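Local coordinates for kappa-carrageenase (Zobellia galactanivorans, PDB 5OCR), which probably hydrolyses kappa-carrageenan, a sulfated galactan of red algae, through the family 16 glycoside hydrolase domain described here, at residues A[25-30]-A[91-96]; A[158-163]-A[214-219]; A[257-262]-A[266-271]. All blocks are in the same frame, centred on the assembly; numbering follows the deposited sequence. Where two conformers were deposited one is given.

Contact 1: residues A[25-30]-A[91-96]; sequences WSASDE and FKSYQK. With MG (magnesium ion), chain F.
S26 and Q95 lie side by side, and the glutamine is an example of a polar side chain whose stem packs across a contact while its tip bonds within its own segment. Q95 CB rests 3.8 Å from S26 CB. With CG anti to the backbone N (chi1 -178°), the next carbon runs along the serine, Q95 CG coming to 3.6 Å from S26 OG. The chain then bends at chi2, which turns the amide back on its own segment: Q95 NE2 donates to K96 O (3.0 Å) on a lone pair, with the acceptor tilted slightly from the amide plane. Deeper in, A27 CB meets S93 CB at 3.9 Å, while S93 OG bonds to Q95 O (2.7 Å) in the carbonyl plane and spans the corner at 94 and 95, where the chain passes from one sheet or face to another. A water links the backbones, donating to S26 O and accepting from Q95 N at 3.0 Å. At the far end of 25-30, E30 O binds a magnesium ion at 2.2 Å, which G66 O and D278 O also hold. With the Q95 amide spent on K96 O, the pairing with S26 probably rests on shape and one water more than on directional side-chain bonds.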
loop_
_atom_site.group_PDB
_atom_site.type_symbol
_atom_site.label_atom_id
_atom_site.label_comp_id
_atom_site.label_asym_id
_atom_site.label_seq_id
_atom_site.Cartn_x
_atom_site.Cartn_y
_atom_site.Cartn_z
ATOM N N TRP A 25 -18.598 6.249 4.376
ATOM C CA TRP A 25 -17.977 7.502 4.029
ATOM C C TRP A 25 -16.751 7.880 4.840
ATOM O O TRP A 25 -15.906 8.565 4.319
ATOM C CB TRP A 25 -19.036 8.608 3.986
ATOM C CG TRP A 25 -19.840 8.403 2.740
ATOM C CD1 TRP A 25 -21.177 7.888 2.619
ATOM C CD2 TRP A 25 -19.367 8.614 1.366
ATOM N NE1 TRP A 25 -21.531 7.815 1.306
ATOM C CE2 TRP A 25 -20.474 8.212 0.482
ATOM C CE3 TRP A 25 -18.151 9.089 0.788
ATOM C CZ2 TRP A 25 -20.378 8.324 -0.900
ATOM C CZ3 TRP A 25 -18.052 9.137 -0.633
ATOM C CH2 TRP A 25 -19.137 8.783 -1.446
ATOM N N SER A 26 -16.558 7.300 6.049
ATOM C CA SER A 26 -15.332 7.605 6.805
ATOM C C SER A 26 -14.042 7.131 6.194
ATOM O O SER A 26 -12.963 7.540 6.640
ATOM C CB SER A 26 -15.424 7.053 8.228
ATOM O OG SER A 26 -15.784 5.692 8.086
ATOM N N ALA A 27 -14.092 6.277 5.150
ATOM C CA ALA A 27 -12.833 6.043 4.446
ATOM C C ALA A 27 -13.122 5.928 2.963
ATOM O O ALA A 27 -12.424 5.213 2.218
ATOM C CB ALA A 27 -12.120 4.728 4.917
ATOM N N SER A 28 -14.184 6.609 2.507
ATOM C CA SER A 28 -14.449 6.652 1.067
ATOM C C SER A 28 -14.334 8.068 0.576
ATOM O O SER A 28 -14.749 9.016 1.284
ATOM C CB SER A 28 -15.855 6.136 0.738
ATOM O OG SER A 28 -16.074 4.833 1.243
ATOM N N ASP A 29 -13.800 8.230 -0.636
ATOM C CA ASP A 29 -13.589 9.590 -1.124
ATOM C C ASP A 29 -13.523 9.492 -2.649
ATOM O O ASP A 29 -12.712 8.689 -3.192
ATOM C CB ASP A 29 -12.278 10.143 -0.526
ATOM C CG ASP A 29 -12.216 11.701 -0.529
ATOM O OD1 ASP A 29 -12.729 12.344 -1.514
ATOM O OD2 ASP A 29 -11.590 12.226 0.435
ATOM N N GLU A 30 -14.336 10.294 -3.340
ATOM C CA GLU A 30 -14.265 10.375 -4.857
ATOM C C GLU A 30 -13.311 11.479 -5.300
ATOM O O GLU A 30 -13.091 11.665 -6.514
ATOM C CB GLU A 30 -15.637 10.699 -5.431
ATOM C CG GLU A 30 -16.708 9.700 -5.035
ATOM C CD GLU A 30 -16.497 8.297 -5.586
ATOM O OE1 GLU A 30 -16.171 8.193 -6.813
ATOM O OE2 GLU A 30 -16.769 7.263 -4.849
ATOM N N PHE A 91 -2.525 8.881 1.821
ATOM C CA PHE A 91 -3.827 8.990 2.421
ATOM C C PHE A 91 -4.005 7.851 3.397
ATOM O O PHE A 91 -3.980 6.665 2.986
ATOM C CB PHE A 91 -4.949 8.848 1.376
ATOM C CG PHE A 91 -5.103 10.036 0.504
ATOM C CD1 PHE A 91 -5.759 11.175 0.966
ATOM C CD2 PHE A 91 -4.639 10.013 -0.788
ATOM C CE1 PHE A 91 -5.908 12.309 0.130
ATOM C CE2 PHE A 91 -4.838 11.122 -1.615
ATOM C CZ PHE A 91 -5.460 12.278 -1.149
ATOM N N LYS A 92 -4.101 8.175 4.686
ATOM C CA LYS A 92 -4.337 7.152 5.778
ATOM C C LYS A 92 -5.602 7.511 6.492
ATOM O O LYS A 92 -5.722 8.621 7.068
ATOM C CB LYS A 92 -3.170 7.098 6.727
ATOM C CG LYS A 92 -3.435 5.998 7.802
ATOM C CD LYS A 92 -2.311 6.093 8.870
ATOM C CE LYS A 92 -2.749 5.087 9.960
ATOM N NZ LYS A 92 -1.689 5.158 11.053
ATOM N N SER A 93 -6.609 6.633 6.454
ATOM C CA SER A 93 -7.866 6.994 7.141
ATOM C C SER A 93 -7.675 7.119 8.676
ATOM O O SER A 93 -6.993 6.271 9.328
ATOM C CB SER A 93 -9.012 6.030 6.831
ATOM O OG SER A 93 -8.714 4.711 7.324
ATOM N N TYR A 94 -8.346 8.091 9.282
ATOM C CA TYR A 94 -8.415 8.010 10.741
ATOM C C TYR A 94 -9.214 6.784 11.185
ATOM O O TYR A 94 -8.880 6.143 12.222
ATOM C CB TYR A 94 -9.028 9.275 11.342
ATOM C CG TYR A 94 -8.022 10.355 11.464
ATOM C CD1 TYR A 94 -7.183 10.438 12.549
ATOM C CD2 TYR A 94 -7.923 11.330 10.480
ATOM C CE1 TYR A 94 -6.245 11.461 12.631
ATOM C CE2 TYR A 94 -7.008 12.339 10.552
ATOM C CZ TYR A 94 -6.156 12.394 11.611
ATOM O OH TYR A 94 -5.238 13.360 11.659
ATOM N N GLN A 95 -10.283 6.485 10.474
ATOM C CA GLN A 95 -11.197 5.392 10.861
ATOM C C GLN A 95 -10.530 4.002 10.605
ATOM O O GLN A 95 -9.901 3.824 9.540
ATOM C CB GLN A 95 -12.521 5.475 10.094
ATOM C CG GLN A 95 -13.504 4.402 10.485
ATOM C CD GLN A 95 -13.917 4.448 11.896
ATOM O OE1 GLN A 95 -14.215 5.535 12.443
ATOM N NE2 GLN A 95 -13.946 3.280 12.540
ATOM N N LYS A 96 -10.701 3.073 11.533
ATOM C CA LYS A 96 -10.173 1.663 11.346
ATOM C C LYS A 96 -11.308 0.747 10.994
ATOM O O LYS A 96 -12.493 0.976 11.381
ATOM C CB LYS A 96 -9.558 1.175 12.680
ATOM C CG LYS A 96 -8.252 1.926 12.993
ATOM C CD LYS A 96 -7.796 1.528 14.409
ATOM C CE LYS A 96 -6.617 2.420 14.884
ATOM N NZ LYS A 96 -5.321 1.984 14.277
HETATM MG MG MG F . -12.573 10.930 -8.570
HETATM O O HOH W 1 -11.493 8.445 8.478
HETATM O O HOH W 2 -14.357 12.210 -9.555
#

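Contact 2: residues A[158-163]-A[214-219]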
loop_
_atom_site.group_PDB
_atom_site.type_symbol
_atom_site.label_atom_id
_atom_site.label_comp_id
_atom_site.label_asym_id
_atom_site.label_seq_id
_atom_site.Cartn_x
_atom_site.Cartn_y
_atom_site.Cartn_z
ATOM N N TYR A 158 4.806 -5.355 -15.393
ATOM C CA TYR A 158 3.471 -5.971 -15.514
ATOM C C TYR A 158 3.075 -6.802 -14.272
ATOM O O TYR A 158 1.907 -7.198 -14.116
ATOM C CB TYR A 158 3.505 -6.904 -16.714
ATOM C CG TYR A 158 3.657 -6.121 -18.011
ATOM C CD1 TYR A 158 2.529 -5.515 -18.614
ATOM C CD2 TYR A 158 4.896 -5.998 -18.633
ATOM C CE1 TYR A 158 2.673 -4.814 -19.824
ATOM C CE2 TYR A 158 5.033 -5.248 -19.832
ATOM C CZ TYR A 158 3.932 -4.685 -20.385
ATOM O OH TYR A 158 4.053 -4.004 -21.608
ATOM N N ASP A 159 4.083 -7.128 -13.456
ATOM C CA ASP A 159 3.845 -7.969 -12.264
ATOM C C ASP A 159 3.401 -7.090 -11.085
ATOM O O ASP A 159 3.993 -6.031 -10.841
ATOM C CB ASP A 159 5.135 -8.703 -11.878
ATOM C CG ASP A 159 5.590 -9.676 -13.020
ATOM O OD1 ASP A 159 4.769 -10.487 -13.491
ATOM O OD2 ASP A 159 6.774 -9.642 -13.451
ATOM N N MET A 160 2.438 -7.619 -10.324
ATOM C CA MET A 160 2.096 -6.963 -9.043
ATOM C C MET A 160 2.015 -7.923 -7.897
ATOM O O MET A 160 1.906 -9.129 -8.079
ATOM C CB MET A 160 0.819 -6.111 -9.186
ATOM C CG MET A 160 -0.393 -6.998 -9.395
ATOM S SD MET A 160 -1.780 -5.978 -10.046
ATOM C CE MET A 160 -1.254 -5.363 -11.628
ATOM N N ASP A 161 2.096 -7.359 -6.696
ATOM C CA ASP A 161 2.085 -8.179 -5.485
ATOM C C ASP A 161 0.902 -7.785 -4.639
ATOM O O ASP A 161 0.507 -6.618 -4.608
ATOM C CB ASP A 161 3.339 -7.861 -4.693
ATOM C CG ASP A 161 4.606 -8.188 -5.509
ATOM O OD1 ASP A 161 4.684 -9.348 -5.946
ATOM O OD2 ASP A 161 5.452 -7.286 -5.781
ATOM N N LEU A 162 0.324 -8.785 -3.983
ATOM C CA LEU A 162 -0.918 -8.623 -3.274
ATOM C C LEU A 162 -0.743 -9.384 -1.955
ATOM O O LEU A 162 -1.521 -10.265 -1.645
ATOM C CB LEU A 162 -2.170 -9.057 -4.073
ATOM C CG LEU A 162 -2.213 -8.589 -5.546
ATOM C CD1 LEU A 162 -1.617 -9.655 -6.491
ATOM C CD2 LEU A 162 -3.681 -8.458 -5.915
ATOM N N ASN A 163 0.189 -8.966 -1.085
ATOM C CA ASN A 163 0.658 -9.849 -0.002
ATOM C C ASN A 163 0.070 -9.567 1.369
ATOM O O ASN A 163 -0.494 -8.510 1.538
ATOM C CB ASN A 163 2.166 -9.604 0.176
ATOM C CG ASN A 163 2.923 -10.092 -1.027
ATOM O OD1 ASN A 163 2.485 -11.023 -1.692
ATOM N ND2 ASN A 163 4.093 -9.571 -1.249
ATOM N N TRP A 214 -8.844 -11.113 -3.322
ATOM C CA TRP A 214 -8.398 -9.902 -4.052
ATOM C C TRP A 214 -8.895 -9.879 -5.467
ATOM O O TRP A 214 -8.983 -10.969 -6.153
ATOM C CB TRP A 214 -6.902 -9.954 -4.136
ATOM C CG TRP A 214 -6.062 -9.727 -2.901
ATOM C CD1 TRP A 214 -5.373 -8.561 -2.568
ATOM C CD2 TRP A 214 -5.779 -10.676 -1.814
ATOM N NE1 TRP A 214 -4.695 -8.702 -1.371
ATOM C CE2 TRP A 214 -4.839 -9.996 -0.912
ATOM C CE3 TRP A 214 -6.120 -12.027 -1.568
ATOM C CZ2 TRP A 214 -4.358 -10.614 0.237
ATOM C CZ3 TRP A 214 -5.648 -12.632 -0.430
ATOM C CH2 TRP A 214 -4.759 -11.957 0.459
ATOM N N TYR A 215 -9.201 -8.681 -5.938
ATOM C CA TYR A 215 -9.758 -8.506 -7.292
ATOM C C TYR A 215 -9.013 -7.446 -8.064
ATOM O O TYR A 215 -8.588 -6.443 -7.538
ATOM C CB TYR A 215 -11.218 -8.017 -7.168
ATOM C CG TYR A 215 -12.104 -8.973 -6.389
ATOM C CD1 TYR A 215 -12.232 -8.857 -4.997
ATOM C CD2 TYR A 215 -12.817 -9.979 -7.083
ATOM C CE1 TYR A 215 -13.108 -9.751 -4.281
ATOM C CE2 TYR A 215 -13.653 -10.897 -6.377
ATOM C CZ TYR A 215 -13.794 -10.713 -5.002
ATOM O OH TYR A 215 -14.608 -11.626 -4.319
ATOM N N VAL A 216 -8.805 -7.657 -9.354
ATOM C CA VAL A 216 -8.218 -6.591 -10.211
ATOM C C VAL A 216 -9.203 -6.412 -11.348
ATOM O O VAL A 216 -9.507 -7.405 -12.068
ATOM C CB VAL A 216 -6.779 -6.913 -10.694
ATOM C CG1 VAL A 216 -6.235 -5.858 -11.689
ATOM C CG2 VAL A 216 -5.891 -7.110 -9.483
ATOM N N ASP A 217 -9.655 -5.174 -11.602
ATOM C CA ASP A 217 -10.637 -4.936 -12.643
ATOM C C ASP A 217 -11.810 -5.941 -12.633
ATOM O O ASP A 217 -12.227 -6.464 -13.714
ATOM C CB ASP A 217 -9.935 -4.920 -14.022
ATOM C CG ASP A 217 -9.171 -3.616 -14.277
ATOM O OD1 ASP A 217 -9.361 -2.629 -13.537
ATOM O OD2 ASP A 217 -8.473 -3.581 -15.323
ATOM N N GLY A 218 -12.222 -6.277 -11.444
ATOM C CA GLY A 218 -13.444 -7.069 -11.178
ATOM C C GLY A 218 -13.194 -8.546 -11.433
ATOM O O GLY A 218 -14.150 -9.298 -11.652
ATOM N N VAL A 219 -11.943 -8.961 -11.455
ATOM C CA VAL A 219 -11.605 -10.395 -11.656
ATOM C C VAL A 219 -10.978 -10.871 -10.370
ATOM O O VAL A 219 -10.027 -10.251 -9.901
ATOM C CB VAL A 219 -10.700 -10.629 -12.832
ATOM C CG1 VAL A 219 -10.344 -12.103 -12.928
ATOM C CG2 VAL A 219 -11.327 -10.074 -14.111
#
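L162 lies over a face of the W214 indole, its CB making a CH-pi contact 3.9 Å from the centroid of the five-membered ring and 26° off the ring normal. The carbonyl L162 O sits over the same face, offset toward the rim and 3.4 Å from W214 CE2, so backbone and side chain of one residue share one aromatic surface. With CG anti to the carbonyl carbon (chi1 -44°), the leucine slides past the indole in the opposite direction, bringing L162 CD2 to 3.8 Å from W214 CD1. Beyond it L162 CD2 approaches V216 CG2 at 4.4 Å, and M160 SD reaches the same methyl at 4.3 Å. This is buried apolar packing inside the beta-jellyroll of family 16: strand 159-161 bonds to 134-144, whereas 214-216 belongs to a hairpin with 219-225, closed by a type I' turn from V216 to V219. Further out, W214 NE1 donates to D140 O, which helps to set the rotation of the indole, and L162 O accepts from N188 ND2. W190, from strand 189-191, touches M160, L162 and V216. D159 and D161 form salt bridges with R191 and K189, tying their strand to its neighbour 189-191.

Contact 3: residues A[257-262]-A[266-271]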
loop_
_atom_site.group_PDB
_atom_site.type_symbol
_atom_site.label_atom_id
_atom_site.label_comp_id
_atom_site.label_asym_id
_atom_site.label_seq_id
_atom_site.Cartn_x
_atom_site.Cartn_y
_atom_site.Cartn_z
ATOM N N ASN A 257 21.934 7.151 -0.793
ATOM C CA ASN A 257 22.155 8.482 -1.258
ATOM C C ASN A 257 22.207 8.498 -2.796
ATOM O O ASN A 257 23.115 7.873 -3.392
ATOM C CB ASN A 257 23.477 8.998 -0.660
ATOM C CG ASN A 257 23.809 10.405 -1.066
ATOM O OD1 ASN A 257 23.273 10.982 -2.014
ATOM N ND2 ASN A 257 24.781 10.987 -0.324
ATOM N N PRO A 258 21.202 9.165 -3.432
ATOM C CA PRO A 258 21.188 9.114 -4.847
ATOM C C PRO A 258 22.367 9.737 -5.521
ATOM O O PRO A 258 22.596 9.362 -6.650
ATOM C CB PRO A 258 19.779 9.643 -5.220
ATOM C CG PRO A 258 19.476 10.634 -4.139
ATOM C CD PRO A 258 20.143 10.056 -2.904
ATOM N N GLU A 259 23.236 10.532 -4.822
ATOM C CA GLU A 259 24.555 10.972 -5.379
ATOM C C GLU A 259 25.774 10.022 -5.178
ATOM O O GLU A 259 26.915 10.305 -5.583
ATOM C CB GLU A 259 24.927 12.386 -4.921
ATOM C CG GLU A 259 23.758 13.350 -4.709
ATOM C CD GLU A 259 22.969 13.745 -5.959
ATOM O OE1 GLU A 259 23.488 13.561 -7.080
ATOM O OE2 GLU A 259 21.824 14.281 -5.828
ATOM N N THR A 260 25.536 8.891 -4.547
ATOM C CA THR A 260 26.573 7.876 -4.372
ATOM C C THR A 260 26.361 6.629 -5.187
ATOM O O THR A 260 27.148 5.695 -5.028
ATOM C CB THR A 260 26.611 7.342 -2.922
ATOM O OG1 THR A 260 25.341 6.636 -2.599
ATOM C CG2 THR A 260 26.922 8.474 -2.011
ATOM N N ASP A 261 25.302 6.570 -5.989
ATOM C CA ASP A 261 24.988 5.333 -6.734
ATOM C C ASP A 261 24.569 5.668 -8.156
ATOM O O ASP A 261 23.670 6.495 -8.337
ATOM C CB ASP A 261 23.920 4.543 -5.945
ATOM C CG ASP A 261 23.317 3.416 -6.737
ATOM O OD1 ASP A 261 23.848 2.292 -6.613
ATOM O OD2 ASP A 261 22.362 3.612 -7.508
ATOM N N ALA A 262 25.169 5.037 -9.195
ATOM C CA ALA A 262 24.897 5.476 -10.585
ATOM C C ALA A 262 23.447 5.261 -10.935
ATOM O O ALA A 262 22.853 6.086 -11.620
ATOM C CB ALA A 262 25.726 4.705 -11.594
ATOM N N GLU A 266 20.988 8.276 -12.030
ATOM C CA GLU A 266 20.345 8.454 -13.340
ATOM C C GLU A 266 18.827 8.457 -13.256
ATOM O O GLU A 266 18.183 9.219 -13.980
ATOM C CB GLU A 266 20.934 7.571 -14.433
ATOM C CG GLU A 266 20.846 6.102 -14.148
ATOM C CD GLU A 266 20.496 5.325 -15.395
ATOM O OE1 GLU A 266 20.365 5.964 -16.479
ATOM O OE2 GLU A 266 20.340 4.079 -15.295
ATOM N N LYS A 267 18.229 7.696 -12.346
ATOM C CA LYS A 267 16.743 7.869 -12.132
ATOM C C LYS A 267 16.280 9.224 -11.543
ATOM O O LYS A 267 15.092 9.527 -11.546
ATOM C CB LYS A 267 16.142 6.761 -11.270
ATOM C CG LYS A 267 16.202 5.419 -11.940
ATOM C CD LYS A 267 14.881 4.728 -11.787
ATOM C CE LYS A 267 14.909 3.468 -12.599
ATOM N NZ LYS A 267 13.646 3.483 -13.358
ATOM N N LEU A 268 17.177 10.026 -10.945
ATOM C CA LEU A 268 16.749 11.374 -10.464
ATOM C C LEU A 268 16.148 12.268 -11.502
ATOM O O LEU A 268 15.300 13.125 -11.182
ATOM C CB LEU A 268 17.881 12.118 -9.744
ATOM C CG LEU A 268 18.333 11.588 -8.402
ATOM C CD1 LEU A 268 19.581 12.400 -8.125
ATOM C CD2 LEU A 268 17.290 11.774 -7.279
ATOM N N SER A 269 16.504 12.064 -12.774
ATOM C CA SER A 269 15.912 12.867 -13.831
ATOM C C SER A 269 14.414 12.582 -13.927
ATOM O O SER A 269 13.677 13.409 -14.433
ATOM C CB SER A 269 16.605 12.635 -15.190
ATOM O OG SER A 269 16.288 11.361 -15.739
ATOM N N ASP A 270 13.985 11.413 -13.410
ATOM C CA ASP A 270 12.567 10.972 -13.428
ATOM C C ASP A 270 11.781 11.255 -12.146
ATOM O O ASP A 270 10.635 10.830 -11.997
ATOM C CB ASP A 270 12.482 9.494 -13.805
ATOM C CG ASP A 270 13.052 9.244 -15.178
ATOM O OD1 ASP A 270 12.750 10.074 -16.065
ATOM O OD2 ASP A 270 13.814 8.262 -15.366
ATOM N N ILE A 271 12.392 12.001 -11.246
ATOM C CA ILE A 271 11.787 12.477 -10.009
ATOM C C ILE A 271 11.580 13.988 -10.172
ATOM O O ILE A 271 12.531 14.650 -10.573
ATOM C CB ILE A 271 12.700 12.117 -8.785
ATOM C CG1 ILE A 271 12.888 10.561 -8.623
ATOM C CG2 ILE A 271 12.151 12.797 -7.540
ATOM C CD1 ILE A 271 11.576 9.879 -8.150
#
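The backbone closes one helical turn here, E266 N donating to A262 O at 2.9 Å with an N-H...O angle of 163°, a bond that links the first residue of helix 262-267 to the residue four further on. Beside this bond, P258 and L268 make an apolar contact. L268 turns toward P258 and crosses it at about a right angle, both methyls reaching P258 CB, L268 CD2 at 3.9 Å and L268 CD1 at 4.0 Å. L268 CD1 also comes to 3.7 Å from E259 OE2, a contact of methyl with carboxylate oxygen, not a bond. Cut back to an alanine, position L268 would lose both methyls, which would probably leave P258 uncovered on that side and a gap toward H74 and F86, which also touch the leucine. E266 keeps close to the helix: with CG held between the backbone N and the carbonyl carbon (chi1 59°), E266 CG lies 3.2 Å from A262 O. The loop leading in is pinned by polar bonds of its own. N257 OD1 accepts from E259 N (2.8 Å), the donor standing above the carbonyl plane, and N257 O takes both T260 N and, on a lone pair, T260 OG1. D261 OD2 bonds to A264 N. The whole is an Asx turn at N257, followed by a helix N-capped by D261, at the surface of the family 16 domain.

How the contacts relate
The three contacts follow one another along the chain, each closing before the next opens, and none touches another. Contact 1 ties the loop after strand 21-23 to the corner of strand 86-97; contact 2 lies buried within the jellyroll, its centre about 21 Å from that of contact 1, and both reach the same sheet system. Contact 3 is at a surface helix, its centre about 30 Å from that of contact 2 and about 34 Å from that of contact 1, across the chain's centre from the latter. Strand 86-97 links contacts 1 and 3, since it carries residues 91-96 while its F86 lies against P258 and L268. Contacts 1 and 2 join distant segments, whereas contact 3 is local in sequence; one of the magnesium ions, bound by E30 O, lies at the edge of contact 1.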